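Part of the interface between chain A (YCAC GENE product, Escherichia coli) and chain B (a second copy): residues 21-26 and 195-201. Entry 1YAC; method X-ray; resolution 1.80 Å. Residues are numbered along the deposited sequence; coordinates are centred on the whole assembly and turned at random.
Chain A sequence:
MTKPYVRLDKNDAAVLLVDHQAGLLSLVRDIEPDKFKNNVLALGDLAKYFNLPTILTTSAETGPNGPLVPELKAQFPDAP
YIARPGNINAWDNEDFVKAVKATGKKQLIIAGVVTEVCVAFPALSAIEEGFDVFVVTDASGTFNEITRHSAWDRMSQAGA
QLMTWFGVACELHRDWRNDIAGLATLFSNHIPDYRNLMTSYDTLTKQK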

# COMPACT_ATOMS: atom_id res chain seq x y z
N GLN A 21 14.16 -4.91 -23.72
CA GLN A 21 15.62 -4.99 -23.70
C GLN A 21 16.21 -5.07 -22.29
O GLN A 21 15.64 -4.51 -21.35
N ALA A 22 17.36 -5.73 -22.17
CA ALA A 22 18.02 -5.93 -20.89
C ALA A 22 18.22 -4.67 -20.06
O ALA A 22 17.93 -4.66 -18.87
N GLY A 23 18.71 -3.61 -20.70
CA GLY A 23 18.92 -2.36 -20.00
C GLY A 23 17.60 -1.71 -19.63
O GLY A 23 17.36 -1.37 -18.47
N LEU A 24 16.70 -1.62 -20.61
CA LEU A 24 15.39 -1.00 -20.40
C LEU A 24 14.54 -1.68 -19.31
O LEU A 24 13.73 -1.02 -18.64
N LEU A 25 14.71 -2.98 -19.12
CA LEU A 25 13.94 -3.67 -18.09
C LEU A 25 14.28 -3.15 -16.69
O LEU A 25 13.47 -3.29 -15.77
N SER A 26 15.46 -2.55 -16.51
CA SER A 26 15.82 -2.02 -15.18
C SER A 26 14.98 -0.78 -14.84
O SER A 26 14.84 -0.42 -13.68
N ARG B 195 20.22 -11.08 -14.08
CA ARG B 195 20.31 -11.71 -15.39
C ARG B 195 20.45 -10.64 -16.48
O ARG B 195 21.24 -10.80 -17.41
N ASN B 196 19.70 -9.54 -16.35
CA ASN B 196 19.75 -8.45 -17.34
C ASN B 196 21.12 -7.77 -17.38
O ASN B 196 21.65 -7.43 -18.45
N LEU B 197 21.71 -7.63 -16.20
CA LEU B 197 23.03 -7.03 -16.07
C LEU B 197 24.03 -7.93 -16.80
O LEU B 197 24.90 -7.46 -17.54
N MET B 198 23.86 -9.23 -16.61
CA MET B 198 24.73 -10.22 -17.22
C MET B 198 24.60 -10.20 -18.75
O MET B 198 25.60 -10.19 -19.47
N THR B 199 23.37 -10.13 -19.23
CA THR B 199 23.12 -10.10 -20.66
C THR B 199 23.82 -8.91 -21.31
O THR B 199 24.54 -9.07 -22.31
N SER B 200 23.62 -7.72 -20.75
CA SER B 200 24.25 -6.53 -21.31
C SER B 200 25.78 -6.63 -21.27
O SER B 200 26.45 -6.34 -22.27
N TYR B 201 26.32 -7.04 -20.13
CA TYR B 201 27.76 -7.18 -19.96
C TYR B 201 28.35 -8.19 -20.95
O TYR B 201 29.34 -7.90 -21.62

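The contact is small, about 225 Å² summed over both sides, and it works by fit: no hydrogen bond crosses between the two stretches. Chain B contributes a helix running through 195-201, and Asn196(B) and, about a turn further on, the adjacent Thr199(B) and Ser200(B) form the face that meets chain A. Chain A answers mainly with one small residue set against that face.

Gln21(A) leads into the contact without joining it. Its CA-to-CB bond lies sideways to the helix, and the side chain, m at chi1 and t at chi2, carries its amide away, where both OE1 and NE2 are hydrogen-bonded elsewhere in the structure. Its backbone does local work: the carbonyl O of Gln21(A) accepts from N of Leu25(A) at 2.9 Å, helping to hold the turn that follows.

Ala22(A) is the centre of the contact. Its CA-to-CB bond points toward the helix, the CA atoms of Ala22(A) and Asn196(B) are 4.7 Å apart, and the methyl meets the helix directly. That methyl sits among three helix residues: CB of Ala22(A) is 3.4 Å from OG of Ser200(B), 4.1 Å from CB of Thr199(B) and 4.1 Å from CB of Asn196(B). The backbone joins in, with O of Ala22(A) 3.4 Å from CB of Asn196(B), a packing contact against carbon. All three helix side chains point toward chain A and all have chi1 in the m well. The hydroxyls of Thr199(B) and Ser200(B) also have backbone carbonyls of their own helix nearby: OG1 of Thr199(B) lies 3.1 Å from O of Arg195(B), and OG of Ser200(B) lies 3.3 Å from O of Asn196(B), at best a weak bond. Small polar residues can thus line a close helix contact without a polar partner across it.

Gly23(A) has no side chain, and its N lies 4.0 Å from OG of Ser200(B), too loose to count as a hydrogen bond. Leu24(A), m at chi1 and t at chi2, is out of reach of the helix.

Leu25(A) returns to the contact, its CA-to-CB bond toward the helix and its chi angles again m and t. Its CB comes within 3.4 Å of ND2 of Asn196(B), so the Asn196(B) side chain, with chi2 at -27°, reaches past Ala22(A) to lay its amide against aliphatic carbon. Asn196(B) therefore touches both Ala22(A) and Leu25(A), and it buries the most area on the chain B side.

CB of Ser26(A) comes no nearer than 6.0 Å, to CD1 of Leu197(B), so its side chain makes no contact. Its p rotamer turns OG back to donate to O of Gly23(A) at 2.8 Å, and N of Ser26(A) reaches the same carbonyl O at 3.0 Å, so that O of Gly23(A) accepts from both the backbone and the side chain of Ser26(A). The rule to read here is a close-set alanine on a face of short side chains, with no hydrogen bond crossing between the two stretches.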

# COMPACT_ATOMS: atom_id res chain seq x y z
CB GLN A 21 16.19 -3.81 -24.49
CG GLN A 21 15.84 -3.89 -25.98
CD GLN A 21 15.98 -2.55 -26.69
OE1 GLN A 21 14.94 -2.02 -27.13
NE2 GLN A 21 17.12 -2.04 -26.80
CB ALA A 22 19.33 -6.65 -21.08
CB LEU A 24 14.61 -0.90 -21.72
CG LEU A 24 15.22 0.04 -22.77
CD1 LEU A 24 14.41 -0.03 -24.08
CD2 LEU A 24 15.25 1.47 -22.24
CB LEU A 25 14.12 -5.19 -18.16
CG LEU A 25 13.48 -5.90 -19.36
CD1 LEU A 25 13.60 -7.40 -19.22
CD2 LEU A 25 12.03 -5.53 -19.45
CB SER A 26 17.33 -1.71 -15.07
OG SER A 26 17.70 -0.58 -15.83
CB ARG B 195 19.09 -12.60 -15.67
CG ARG B 195 19.08 -13.14 -17.09
CD ARG B 195 18.07 -14.25 -17.29
NE ARG B 195 18.53 -15.53 -16.76
CZ ARG B 195 17.90 -16.68 -16.94
NH1 ARG B 195 16.76 -16.73 -17.63
NH2 ARG B 195 18.39 -17.79 -16.40
CB ASN B 196 18.64 -7.42 -17.07
CG ASN B 196 17.24 -7.98 -17.36
OD1 ASN B 196 17.08 -8.88 -18.18
ND2 ASN B 196 16.24 -7.46 -16.67
CB LEU B 197 23.37 -6.96 -14.58
CG LEU B 197 23.41 -5.64 -13.82
CD1 LEU B 197 22.53 -4.61 -14.37
CD2 LEU B 197 23.11 -5.86 -12.39
CB MET B 198 24.36 -11.59 -16.66
CG MET B 198 25.50 -12.56 -16.62
SD MET B 198 25.09 -14.10 -15.79
CE MET B 198 24.81 -13.46 -14.29
CB THR B 199 21.62 -10.06 -20.95
OG1 THR B 199 21.01 -11.24 -20.42
CG2 THR B 199 21.34 -9.96 -22.44
CB SER B 200 23.78 -5.28 -20.58
OG SER B 200 22.38 -5.10 -20.74
CB TYR B 201 28.10 -7.59 -18.53
CG TYR B 201 29.58 -7.75 -18.29
CD1 TYR B 201 30.40 -6.64 -18.07
CD2 TYR B 201 30.18 -9.01 -18.34
CE1 TYR B 201 31.76 -6.78 -17.92
CE2 TYR B 201 31.55 -9.16 -18.20
CZ TYR B 201 32.33 -8.04 -17.99
OH TYR B 201 33.69 -8.19 -17.88